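Local coordinates for putative methylthioribose-1-phosphate isomerase (PDB 1T5O), which probably catalyses the interconversion of methylthioribose-1-phosphate and methylthioribulose-1-phosphate, an isomerisation in methionine biosynthesis, at residues A[240-245]-A[279-284]; A[37-42]-A[48-53]; A[288-293]-A[300-305]; A[234-239]-A[263-268]; A[166-171]-A[200-205]. All blocks are in the same frame, centred on the assembly; numbering follows the deposited sequence.

Contact 1: residues A[240-245]-A[279-284]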
# COMPACT_ATOMS: atom_id res chain seq x y z
N ALA A 240 -18.29 -1.60 15.93
CA ALA A 240 -17.08 -1.62 15.10
C ALA A 240 -15.76 -1.53 15.81
O ALA A 240 -15.66 -1.06 16.92
CB ALA A 240 -17.14 -0.48 14.06
N VAL A 241 -14.72 -1.99 15.11
CA VAL A 241 -13.37 -1.92 15.62
C VAL A 241 -12.62 -0.85 14.81
O VAL A 241 -12.50 -0.98 13.60
CB VAL A 241 -12.62 -3.26 15.46
CG1 VAL A 241 -11.17 -3.09 15.85
CG2 VAL A 241 -13.27 -4.34 16.38
N PHE A 242 -12.16 0.21 15.47
CA PHE A 242 -11.36 1.21 14.76
C PHE A 242 -9.88 0.83 14.93
O PHE A 242 -9.41 0.59 16.04
CB PHE A 242 -11.60 2.64 15.30
CG PHE A 242 -12.95 3.23 14.90
CD1 PHE A 242 -14.11 2.90 15.61
CD2 PHE A 242 -13.06 4.07 13.79
CE1 PHE A 242 -15.36 3.40 15.22
CE2 PHE A 242 -14.31 4.58 13.39
CZ PHE A 242 -15.47 4.24 14.12
N ASN A 243 -9.15 0.73 13.81
CA ASN A 243 -7.72 0.38 13.88
C ASN A 243 -7.03 1.08 12.71
O ASN A 243 -7.71 1.70 11.90
CB ASN A 243 -7.55 -1.14 13.82
CG ASN A 243 -6.17 -1.58 14.23
OD1 ASN A 243 -5.67 -1.16 15.27
ND2 ASN A 243 -5.53 -2.41 13.40
N LYS A 244 -5.70 1.00 12.64
CA LYS A 244 -4.93 1.65 11.55
C LYS A 244 -5.61 1.46 10.18
O LYS A 244 -5.99 0.33 9.84
CB LYS A 244 -3.51 1.06 11.50
CG LYS A 244 -2.65 1.64 10.37
CD LYS A 244 -2.51 3.16 10.51
CE LYS A 244 -1.91 3.53 11.87
NZ LYS A 244 -1.73 5.00 12.11
N ILE A 245 -5.75 2.53 9.39
CA ILE A 245 -6.41 2.36 8.08
C ILE A 245 -5.87 1.16 7.33
O ILE A 245 -4.66 0.93 7.27
CB ILE A 245 -6.22 3.52 7.03
CG1 ILE A 245 -5.38 4.61 7.63
CG2 ILE A 245 -7.57 3.91 6.37
CD1 ILE A 245 -3.96 4.31 7.46
N VAL A 279 -17.83 8.51 16.28
CA VAL A 279 -16.39 8.67 16.10
C VAL A 279 -15.98 9.48 14.88
O VAL A 279 -16.48 9.25 13.78
CB VAL A 279 -15.74 7.26 16.03
CG1 VAL A 279 -14.22 7.37 15.89
CG2 VAL A 279 -16.13 6.46 17.26
N VAL A 280 -15.07 10.42 15.06
CA VAL A 280 -14.61 11.17 13.90
C VAL A 280 -13.20 10.69 13.57
O VAL A 280 -12.34 10.59 14.45
CB VAL A 280 -14.60 12.70 14.15
CG1 VAL A 280 -16.00 13.19 14.52
CG2 VAL A 280 -13.62 13.04 15.24
N ILE A 281 -12.98 10.34 12.31
CA ILE A 281 -11.66 9.88 11.88
C ILE A 281 -10.85 11.05 11.36
O ILE A 281 -11.21 11.70 10.38
CB ILE A 281 -11.74 8.79 10.78
CG1 ILE A 281 -12.37 7.51 11.35
CG2 ILE A 281 -10.31 8.49 10.24
CD1 ILE A 281 -12.88 6.54 10.27
N GLU A 282 -9.73 11.30 12.02
CA GLU A 282 -8.83 12.38 11.65
C GLU A 282 -8.02 12.07 10.39
O GLU A 282 -7.73 10.91 10.09
CB GLU A 282 -7.88 12.62 12.83
CG GLU A 282 -7.52 11.31 13.56
CD GLU A 282 -7.18 11.52 15.05
OE1 GLU A 282 -7.87 12.34 15.72
OE2 GLU A 282 -6.24 10.86 15.55
N GLU A 283 -7.66 13.12 9.67
CA GLU A 283 -6.85 13.01 8.47
C GLU A 283 -5.41 13.21 8.92
O GLU A 283 -5.16 14.02 9.79
CB GLU A 283 -7.20 14.14 7.51
CG GLU A 283 -8.35 13.87 6.57
CD GLU A 283 -7.95 12.91 5.50
OE1 GLU A 283 -7.13 13.28 4.62
OE2 GLU A 283 -8.46 11.78 5.56
N ARG A 284 -4.47 12.47 8.33
CA ARG A 284 -3.04 12.59 8.64
C ARG A 284 -2.42 13.46 7.55
O ARG A 284 -3.00 13.63 6.48
CB ARG A 284 -2.37 11.22 8.70
CG ARG A 284 -2.77 10.37 9.93
CD ARG A 284 -2.43 11.05 11.27
NE ARG A 284 -2.88 10.28 12.44
CZ ARG A 284 -3.88 10.63 13.26
NH1 ARG A 284 -4.57 11.74 13.06
NH2 ARG A 284 -4.19 9.86 14.30
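F242 and V279 meet ring to methyl, and the pair shows how the middle strand of a three-stranded antiparallel sheet (235-237, 240-244, 309-313) can be covered by an extended loop with no hydrogen bond between the two. From CB of F242, which points at the loop, the side chain leaves with CG anti to its own carbonyl carbon (chi1 -73°), and this carries the ring outward against the loop. On the way along the ring, CE2 comes 3.7 Å from V279 CG1. That methyl lies over one face as a CH-pi contact, with 3.9 Å from V279 CG1 to the centroid of the F242 ring. CE1, on the other flank, meets V279 CG2 at 3.8 Å, and the tip atom CZ closes on V279 CB at 3.6 Å. Cutting F242 back to an alanine is likely to leave V279 and I281 without their partner and to open a gap under the loop. P311 and V237 also touch the ring, while N243 and K244, next along the strand, are predicted substrate ligands. At the ring edge, in its plane, I281 CD1 stands 4.0 Å from F242 CE2.

Contact 2: residues A[37-42]-A[48-53]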
# COMPACT_ATOMS: atom_id res chain seq x y z
N ASP A 37 8.95 15.63 23.14
CA ASP A 37 9.28 15.57 21.73
C ASP A 37 9.39 14.14 21.27
O ASP A 37 9.12 13.84 20.10
CB ASP A 37 10.58 16.33 21.41
CG ASP A 37 10.57 16.91 20.00
OD1 ASP A 37 9.57 17.57 19.63
OD2 ASP A 37 11.56 16.71 19.26
N ALA A 38 9.78 13.25 22.18
CA ALA A 38 9.90 11.84 21.83
C ALA A 38 8.50 11.37 21.45
O ALA A 38 8.32 10.62 20.49
CB ALA A 38 10.42 11.05 23.01
N ILE A 39 7.51 11.83 22.21
CA ILE A 39 6.12 11.50 21.96
C ILE A 39 5.69 12.05 20.60
O ILE A 39 5.05 11.35 19.81
CB ILE A 39 5.22 12.09 23.07
CG1 ILE A 39 5.35 11.25 24.34
CG2 ILE A 39 3.77 12.16 22.61
CD1 ILE A 39 4.62 11.86 25.54
N LYS A 40 6.07 13.30 20.33
CA LYS A 40 5.73 13.96 19.06
C LYS A 40 6.35 13.27 17.86
O LYS A 40 5.69 13.12 16.84
CB LYS A 40 6.17 15.42 19.07
CG LYS A 40 5.48 16.32 20.07
CD LYS A 40 6.06 17.74 19.96
CE LYS A 40 5.55 18.67 21.04
NZ LYS A 40 6.24 20.00 20.97
N LYS A 41 7.62 12.88 17.98
CA LYS A 41 8.33 12.22 16.87
C LYS A 41 7.92 10.77 16.71
O LYS A 41 8.44 10.07 15.83
CB LYS A 41 9.84 12.18 17.09
CG LYS A 41 10.54 13.44 17.50
CD LYS A 41 12.06 13.21 17.42
CE LYS A 41 12.51 11.95 18.21
NZ LYS A 41 13.95 11.56 18.00
N LEU A 42 7.04 10.30 17.58
CA LEU A 42 6.61 8.90 17.56
C LEU A 42 7.78 7.98 17.95
O LEU A 42 7.86 6.84 17.50
CB LEU A 42 6.08 8.49 16.17
CG LEU A 42 4.92 9.32 15.60
CD1 LEU A 42 4.47 8.70 14.27
CD2 LEU A 42 3.74 9.37 16.59
N PRO A 48 -0.54 1.79 25.56
CA PRO A 48 0.13 1.47 26.83
C PRO A 48 1.47 2.18 26.98
O PRO A 48 1.82 2.62 28.07
CB PRO A 48 0.29 -0.04 26.76
CG PRO A 48 -0.84 -0.45 25.86
CD PRO A 48 -0.78 0.57 24.79
N ALA A 49 2.22 2.26 25.89
CA ALA A 49 3.52 2.91 25.92
C ALA A 49 3.32 4.37 26.31
O ALA A 49 4.09 4.94 27.10
CB ALA A 49 4.18 2.81 24.56
N LEU A 50 2.27 4.97 25.76
CA LEU A 50 1.98 6.37 26.03
C LEU A 50 1.46 6.57 27.43
O LEU A 50 1.62 7.65 28.01
CB LEU A 50 0.98 6.93 25.02
CG LEU A 50 1.60 7.19 23.65
CD1 LEU A 50 0.51 7.66 22.70
CD2 LEU A 50 2.72 8.24 23.77
N GLU A 51 0.79 5.55 27.97
CA GLU A 51 0.27 5.66 29.32
C GLU A 51 1.47 5.64 30.25
O GLU A 51 1.57 6.45 31.17
CB GLU A 51 -0.65 4.49 29.67
CG GLU A 51 -1.31 4.69 31.03
CD GLU A 51 -1.93 3.43 31.57
OE1 GLU A 51 -1.73 2.37 30.96
OE2 GLU A 51 -2.60 3.49 32.62
N ALA A 52 2.39 4.71 29.99
CA ALA A 52 3.59 4.60 30.79
C ALA A 52 4.44 5.87 30.63
O ALA A 52 5.10 6.31 31.57
CB ALA A 52 4.39 3.34 30.36
N ALA A 53 4.41 6.46 29.43
CA ALA A 53 5.16 7.70 29.20
C ALA A 53 4.59 8.81 30.09
O ALA A 53 5.33 9.58 30.71
CB ALA A 53 5.09 8.11 27.73
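I39 and L50 meet with no flat group between them: no ring face or edge enters the contact, whose surfaces are aliphatic branches alone. The motif is an antiparallel pair of helices, 32-40 and 47-61, joined by a short turn. I39 projects from the first helix toward the second. Its CG1 lies 4.0 Å from CD2 of L50, the two side chains passing at a slant, and CD1 continues beyond to the methyl of A53, one turn further along the second helix. L50 leaves its backbone to one side, and with CG anti to the carbonyl carbon (chi1 -75°) its CD2 branch is brought round to face I39. The turn between the helices carries R45 and G46, predicted with A47 to bind substrate, and R88, another predicted ligand, has its side chain about 4 Å from that of I39 at the nearest atoms; the packing thus borders the probable substrate site. I6 of strand 6-8 touches A52 and A53. The first helix ends in a Schellman motif: after the last regular helical bond, from K41 N to D37 O, phi turns positive at L42 (67°) and L42 N reaches back to I39 O at 3.2 Å. In the looser of the two touches between the helices, I39 CD1 stands 4.4 Å from A53 CB.

Contact 3: residues A[288-293]-A[300-305]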
# COMPACT_ATOMS: atom_id res chain seq x y z
N GLU A 288 2.64 12.42 3.69
CA GLU A 288 2.94 11.01 3.90
C GLU A 288 2.69 10.21 2.63
O GLU A 288 3.15 9.07 2.52
CB GLU A 288 2.08 10.46 5.07
CG GLU A 288 2.39 11.09 6.43
CD GLU A 288 1.54 10.55 7.57
OE1 GLU A 288 0.56 9.79 7.32
OE2 GLU A 288 1.85 10.88 8.73
N LEU A 289 1.95 10.78 1.68
CA LEU A 289 1.68 10.10 0.40
C LEU A 289 2.47 10.70 -0.77
O LEU A 289 2.51 10.13 -1.87
CB LEU A 289 0.21 10.21 0.02
CG LEU A 289 -0.88 9.29 0.60
CD1 LEU A 289 -0.78 7.93 -0.02
CD2 LEU A 289 -0.76 9.23 2.10
N ILE A 290 3.09 11.85 -0.54
CA ILE A 290 3.79 12.59 -1.59
C ILE A 290 5.29 12.32 -1.65
O ILE A 290 5.90 12.37 -2.71
CB ILE A 290 3.47 14.12 -1.44
CG1 ILE A 290 1.97 14.35 -1.71
CG2 ILE A 290 4.31 14.98 -2.42
CD1 ILE A 290 1.47 15.76 -1.46
N PHE A 291 5.87 12.02 -0.50
CA PHE A 291 7.28 11.75 -0.38
C PHE A 291 7.47 10.43 0.36
O PHE A 291 6.63 10.05 1.18
CB PHE A 291 7.95 12.86 0.44
CG PHE A 291 8.29 14.08 -0.35
CD1 PHE A 291 9.46 14.12 -1.11
CD2 PHE A 291 7.44 15.18 -0.36
CE1 PHE A 291 9.77 15.25 -1.87
CE2 PHE A 291 7.74 16.32 -1.12
CZ PHE A 291 8.91 16.35 -1.88
N CYS A 292 8.56 9.74 0.04
CA CYS A 292 8.90 8.50 0.74
C CYS A 292 10.39 8.60 0.97
O CYS A 292 11.19 8.41 0.04
CB CYS A 292 8.59 7.26 -0.09
SG CYS A 292 8.36 5.88 1.02
N GLY A 293 10.77 8.88 2.21
CA GLY A 293 12.17 9.09 2.50
C GLY A 293 12.19 10.51 1.97
O GLY A 293 11.37 11.32 2.41
N LEU A 300 3.53 17.18 -6.47
CA LEU A 300 3.51 17.97 -5.24
C LEU A 300 2.15 18.51 -4.81
O LEU A 300 1.87 18.56 -3.62
CB LEU A 300 4.48 19.15 -5.34
CG LEU A 300 5.95 18.78 -5.55
CD1 LEU A 300 6.77 20.08 -5.69
CD2 LEU A 300 6.44 17.95 -4.37
N ASN A 301 1.32 18.90 -5.77
CA ASN A 301 0.02 19.47 -5.45
C ASN A 301 -1.15 18.53 -5.60
O ASN A 301 -2.29 18.96 -5.68
CB ASN A 301 -0.24 20.71 -6.30
CG ASN A 301 0.82 21.76 -6.10
OD1 ASN A 301 1.38 21.90 -5.01
ND2 ASN A 301 1.09 22.53 -7.15
N VAL A 302 -0.89 17.23 -5.63
CA VAL A 302 -1.98 16.28 -5.78
C VAL A 302 -2.85 16.31 -4.52
O VAL A 302 -2.35 16.51 -3.41
CB VAL A 302 -1.44 14.84 -6.00
CG1 VAL A 302 -0.82 14.30 -4.70
CG2 VAL A 302 -2.56 13.93 -6.51
N LYS A 303 -4.15 16.15 -4.72
CA LYS A 303 -5.11 16.07 -3.62
C LYS A 303 -4.94 14.68 -2.99
O LYS A 303 -4.87 13.67 -3.68
CB LYS A 303 -6.53 16.21 -4.16
CG LYS A 303 -7.58 16.13 -3.07
CD LYS A 303 -8.94 16.51 -3.61
CE LYS A 303 -9.88 16.83 -2.46
NZ LYS A 303 -9.88 15.73 -1.47
N VAL A 304 -4.90 14.64 -1.66
CA VAL A 304 -4.70 13.40 -0.91
C VAL A 304 -5.83 13.15 0.12
O VAL A 304 -6.30 14.08 0.77
CB VAL A 304 -3.35 13.49 -0.16
CG1 VAL A 304 -3.13 12.29 0.75
CG2 VAL A 304 -2.23 13.61 -1.15
N TYR A 305 -6.30 11.92 0.21
CA TYR A 305 -7.28 11.54 1.22
C TYR A 305 -6.46 10.57 2.05
O TYR A 305 -6.04 9.50 1.56
CB TYR A 305 -8.50 10.85 0.60
CG TYR A 305 -9.46 10.32 1.63
CD1 TYR A 305 -9.96 11.16 2.64
CD2 TYR A 305 -9.83 8.98 1.64
CE1 TYR A 305 -10.82 10.65 3.64
CE2 TYR A 305 -10.68 8.47 2.62
CZ TYR A 305 -11.16 9.31 3.61
OH TYR A 305 -11.96 8.79 4.58
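I290, just before a small antiparallel hairpin (291-292 with 295-296), packs into the bend of 300-305, which follows the hairpin and leads into a short strand, about 303-304, at the subunit interface. Its conformation explains how one side chain serves three partners. With CG2 anti to the backbone N and CG1 anti to the carbonyl carbon (chi1 -66°), the first torsion turns CG2 toward L300 and CG1 toward V302: CG2 approaches L300 CD2 at 4.1 Å, while CG1 runs past V302 CG1, also at 4.1 Å, the two side chains pointing in opposite senses. CD1 goes on in the extended direction to lie 3.6 Å from the backbone O of L300, an oxygen that R286 binds, and comes close to V304 CG2. For V302 it is CG1, set between the backbone N and the carbonyl carbon (chi1 71°), that makes this touch. A glycine at I290 would probably leave V302 without its mate and open a gap between the L300 and V304 ends of the bend. To either side of I290 its neighbours extend the apolar layer: L289 lays CG against V304 CG1 at 3.8 Å, and F291 reaches round to L300. Beyond the contact, K303 and V304 join a parallel ladder with a strand of the second subunit, and C292 forms a disulfide with C292 of that subunit, so the contact lies directly at the dimer interface. The ring of F291 is met obliquely, with CZ and CE2 each 3.9 Å from L300 CD2.

Contact 4: residues A[234-239]-A[263-268]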
# COMPACT_ATOMS: atom_id res chain seq x y z
N ASP A 234 -7.52 0.32 18.05
CA ASP A 234 -7.28 1.61 18.67
C ASP A 234 -8.49 1.95 19.52
O ASP A 234 -8.37 2.64 20.52
CB ASP A 234 -7.08 2.66 17.60
CG ASP A 234 -5.73 2.53 16.95
OD1 ASP A 234 -4.71 2.68 17.66
OD2 ASP A 234 -5.69 2.25 15.73
N ARG A 235 -9.64 1.43 19.12
CA ARG A 235 -10.86 1.71 19.85
C ARG A 235 -11.97 0.79 19.39
O ARG A 235 -12.19 0.62 18.19
CB ARG A 235 -11.29 3.15 19.61
CG ARG A 235 -12.15 3.65 20.73
CD ARG A 235 -13.42 4.21 20.23
NE ARG A 235 -13.30 5.50 19.58
CZ ARG A 235 -12.76 6.60 20.12
NH1 ARG A 235 -12.25 6.58 21.34
NH2 ARG A 235 -12.83 7.76 19.46
N ILE A 236 -12.70 0.22 20.35
CA ILE A 236 -13.78 -0.68 20.00
C ILE A 236 -15.11 -0.16 20.52
O ILE A 236 -15.29 0.01 21.73
CB ILE A 236 -13.51 -2.09 20.57
CG1 ILE A 236 -12.16 -2.61 20.00
CG2 ILE A 236 -14.70 -3.02 20.20
CD1 ILE A 236 -11.68 -3.95 20.52
N VAL A 237 -16.03 0.12 19.59
CA VAL A 237 -17.35 0.63 19.94
C VAL A 237 -18.36 -0.49 19.69
O VAL A 237 -17.98 -1.56 19.21
CB VAL A 237 -17.69 1.92 19.14
CG1 VAL A 237 -16.68 3.02 19.52
CG2 VAL A 237 -17.68 1.65 17.62
N ARG A 238 -19.64 -0.25 19.98
CA ARG A 238 -20.62 -1.31 19.88
C ARG A 238 -20.84 -1.97 18.54
O ARG A 238 -21.31 -3.11 18.50
CB ARG A 238 -21.97 -0.87 20.45
CG ARG A 238 -21.89 -0.57 21.93
CD ARG A 238 -23.22 -0.77 22.64
NE ARG A 238 -24.32 -0.08 21.98
CZ ARG A 238 -24.55 1.22 22.06
NH1 ARG A 238 -23.76 2.01 22.78
NH2 ARG A 238 -25.59 1.74 21.42
N ASP A 239 -20.54 -1.28 17.45
CA ASP A 239 -20.72 -1.87 16.13
C ASP A 239 -19.44 -1.91 15.32
O ASP A 239 -19.47 -2.23 14.13
CB ASP A 239 -21.78 -1.11 15.35
CG ASP A 239 -21.50 0.41 15.27
OD1 ASP A 239 -22.23 1.09 14.54
OD2 ASP A 239 -20.57 0.92 15.94
N VAL A 263 -9.25 -9.73 16.81
CA VAL A 263 -8.78 -8.42 17.24
C VAL A 263 -8.34 -8.59 18.71
O VAL A 263 -9.13 -9.00 19.57
CB VAL A 263 -9.90 -7.34 17.17
CG1 VAL A 263 -9.36 -6.06 17.77
CG2 VAL A 263 -10.33 -7.09 15.70
N ALA A 264 -7.09 -8.30 18.98
CA ALA A 264 -6.58 -8.43 20.34
C ALA A 264 -6.54 -7.04 20.97
O ALA A 264 -5.87 -6.14 20.47
CB ALA A 264 -5.15 -9.04 20.30
N ALA A 265 -7.28 -6.85 22.07
CA ALA A 265 -7.28 -5.53 22.74
C ALA A 265 -7.76 -5.66 24.15
O ALA A 265 -8.70 -6.39 24.41
CB ALA A 265 -8.16 -4.53 22.00
N PRO A 266 -7.16 -4.90 25.09
CA PRO A 266 -7.57 -4.96 26.49
C PRO A 266 -8.88 -4.22 26.72
O PRO A 266 -9.34 -3.45 25.89
CB PRO A 266 -6.40 -4.31 27.23
CG PRO A 266 -5.97 -3.25 26.29
CD PRO A 266 -6.05 -3.94 24.90
N LYS A 267 -9.49 -4.50 27.88
CA LYS A 267 -10.76 -3.89 28.26
C LYS A 267 -10.75 -2.37 28.07
O LYS A 267 -11.73 -1.79 27.59
CB LYS A 267 -11.08 -4.23 29.73
CG LYS A 267 -12.37 -3.58 30.27
CD LYS A 267 -12.72 -4.13 31.67
CE LYS A 267 -13.93 -3.44 32.25
NZ LYS A 267 -14.31 -4.06 33.56
N ALA A 268 -9.64 -1.74 28.43
CA ALA A 268 -9.53 -0.28 28.35
C ALA A 268 -9.66 0.29 26.92
O ALA A 268 -9.89 1.49 26.76
CB ALA A 268 -8.21 0.18 28.98
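I236 touches A265 and V263 through a single atom, its terminal methyl. CD1 sits 3.9 Å from A265 CB and 4.2 Å from V263 CG1, a small, buried, wholly apolar junction. The side chain of I236 is stretched out to make it: CG1 is anti to the carbonyl carbon (chi1 -59°) and CD1 anti to CA (chi2 176°), and the isoleucine slides past V263 in the opposite sense, with its tip lodged by the alanine methyl two residues further on. A step out, the backbone of I236 is bonded to T269 and D271, while V241 touches V263. Strand 235-237, the edge of the three-stranded antiparallel sheet, thus lies beside the end of strand 261-264 in the parallel part of the seven-stranded, Rossmann-like sheet, where A265 begins the departing loop. Strand 235-237 is itself entered through a classic beta bulge: D234 and R235 both face F242 on the neighbouring strand. D234 is the predicted proton donor; its CB points away from 263-268, and its side chain rests on N243, a predicted substrate ligand. A264 at the strand end and P266 just after it, whose CB atoms point away from I236, are touched by M136 of helix 111-141.

Contact 5: residues A[166-171]-A[200-205]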
# COMPACT_ATOMS: atom_id res chain seq x y z
N THR A 166 -0.03 -6.91 22.03
CA THR A 166 -1.40 -7.40 22.06
C THR A 166 -1.54 -8.49 20.98
O THR A 166 -1.44 -9.66 21.31
CB THR A 166 -2.40 -6.26 21.81
OG1 THR A 166 -2.04 -5.57 20.61
CG2 THR A 166 -2.36 -5.29 22.98
N ALA A 167 -1.72 -8.12 19.72
CA ALA A 167 -1.83 -9.15 18.65
C ALA A 167 -0.57 -10.03 18.52
O ALA A 167 -0.66 -11.25 18.36
CB ALA A 167 -2.16 -8.47 17.29
N LEU A 168 0.60 -9.40 18.56
CA LEU A 168 1.86 -10.12 18.47
C LEU A 168 2.16 -10.80 19.82
O LEU A 168 2.99 -11.72 19.91
CB LEU A 168 3.01 -9.16 18.05
CG LEU A 168 2.77 -8.50 16.66
CD1 LEU A 168 4.03 -7.72 16.23
CD2 LEU A 168 2.44 -9.59 15.59
N GLY A 169 1.48 -10.35 20.88
CA GLY A 169 1.64 -10.96 22.19
C GLY A 169 0.97 -12.34 22.13
O GLY A 169 1.41 -13.29 22.80
N VAL A 170 -0.08 -12.45 21.32
CA VAL A 170 -0.79 -13.74 21.16
C VAL A 170 0.11 -14.71 20.41
O VAL A 170 0.15 -15.92 20.69
CB VAL A 170 -2.10 -13.54 20.35
CG1 VAL A 170 -2.67 -14.90 19.92
CG2 VAL A 170 -3.14 -12.78 21.21
N VAL A 171 0.84 -14.19 19.44
CA VAL A 171 1.80 -14.98 18.69
C VAL A 171 2.92 -15.38 19.67
O VAL A 171 3.28 -16.55 19.73
CB VAL A 171 2.40 -14.20 17.50
CG1 VAL A 171 3.55 -14.98 16.89
CG2 VAL A 171 1.33 -13.98 16.42
N TRP A 200 10.85 -5.95 12.49
CA TRP A 200 11.99 -5.82 13.38
C TRP A 200 11.81 -6.60 14.68
O TRP A 200 12.62 -7.47 15.02
CB TRP A 200 12.25 -4.34 13.71
CG TRP A 200 13.52 -4.16 14.51
CD1 TRP A 200 14.81 -4.08 14.02
CD2 TRP A 200 13.64 -4.20 15.95
NE1 TRP A 200 15.70 -4.07 15.06
CE2 TRP A 200 15.02 -4.14 16.25
CE3 TRP A 200 12.72 -4.28 17.00
CZ2 TRP A 200 15.51 -4.17 17.57
CZ3 TRP A 200 13.20 -4.30 18.33
CH2 TRP A 200 14.59 -4.25 18.59
N GLU A 201 10.73 -6.31 15.41
CA GLU A 201 10.55 -7.01 16.67
C GLU A 201 10.34 -8.52 16.52
O GLU A 201 10.71 -9.27 17.42
CB GLU A 201 9.41 -6.40 17.50
CG GLU A 201 7.99 -6.55 16.92
CD GLU A 201 6.95 -6.09 17.91
OE1 GLU A 201 6.56 -6.88 18.78
OE2 GLU A 201 6.54 -4.91 17.85
N LEU A 202 9.81 -8.98 15.39
CA LEU A 202 9.62 -10.41 15.25
C LEU A 202 10.97 -11.05 14.90
O LEU A 202 11.35 -12.09 15.46
CB LEU A 202 8.57 -10.73 14.17
CG LEU A 202 7.12 -10.38 14.58
CD1 LEU A 202 6.17 -10.58 13.40
CD2 LEU A 202 6.70 -11.24 15.74
N MET A 203 11.72 -10.45 13.99
CA MET A 203 13.01 -11.04 13.66
C MET A 203 13.95 -10.99 14.87
O MET A 203 14.76 -11.90 15.08
CB MET A 203 13.64 -10.31 12.47
CG MET A 203 12.95 -10.61 11.17
SD MET A 203 13.52 -9.61 9.81
CE MET A 203 15.28 -10.28 9.66
N GLU A 204 13.82 -9.95 15.67
CA GLU A 204 14.68 -9.78 16.84
C GLU A 204 14.41 -10.92 17.82
O GLU A 204 15.33 -11.45 18.46
CB GLU A 204 14.41 -8.40 17.47
CG GLU A 204 15.32 -7.98 18.59
CD GLU A 204 16.72 -7.58 18.12
OE1 GLU A 204 16.98 -7.56 16.90
OE2 GLU A 204 17.57 -7.28 18.98
N ASP A 205 13.15 -11.35 17.90
CA ASP A 205 12.76 -12.43 18.80
C ASP A 205 12.76 -13.82 18.18
O ASP A 205 12.31 -14.79 18.80
CB ASP A 205 11.37 -12.11 19.41
CG ASP A 205 11.36 -10.81 20.16
OD1 ASP A 205 12.46 -10.19 20.30
OD2 ASP A 205 10.28 -10.38 20.61
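E201 OE1, beside L168 CD1, is gripped twice, by a salt bridge from R172 NH2 and by a hydrogen bond from the backbone N of R158; L168 CD1 packs against it at 3.7 Å. The other oxygen, OE2, accepts from N155 ND2. With both oxygens bonded the carboxylate is fixed in its rotation, and the arginine beside it would probably keep it ionised despite its burial. E201 gets there by an unusual start, CG standing between the backbone N and the carbonyl carbon (chi1 67°), after which the chain runs extended to the carboxylate. L168 supplies the apolar side of this cluster. Its CD1 is 3.7 Å from E201 CD as well, the two side chains meeting at a slant, and the same methyl reaches 4.4 Å to CG of L202, one residue on. L168 thus bridges a charged group and a leucine with one branch. R172, in the same helix as L168, also binds D205 OD2 through NE, and R158 NE joins that oxygen, so the end of the second helix is clamped by the same two arginines. The site is near the predicted substrate ligand R45, whose side chain lies about 6 Å from that of E201 at the nearest atoms. V183 of strand 182-186 is touched by both V171 and L202. Helices 167-176 and 193-204, which run in broadly the same direction and flank that strand in sequence, are thereby packed side by side as in the successive beta-alpha-beta crossovers of a Rossmann-like sheet.

Overall arrangement
From the N terminus, contact 2 closes first, a short turn joining two helices ahead of the main sheet. Contact 5 follows, closing the loop between helices 167-176 and 193-204 around strand 182-186. Contacts 4 and 1 then cross: the loop of contact 4 (234-239 to 263-268) opens before and closes inside that of contact 1, and their strands 235-237 and 240-244 are sheet neighbours. Contact 4 also touches contact 5, A264 CB lying 3.6 Å from A167 N. Contact 3 comes last, in series; like contact 1, which it meets through E283 and Y305, it touches the second subunit. Contact 4 ties the mixed main sheet to the antiparallel one, which contact 1 covers.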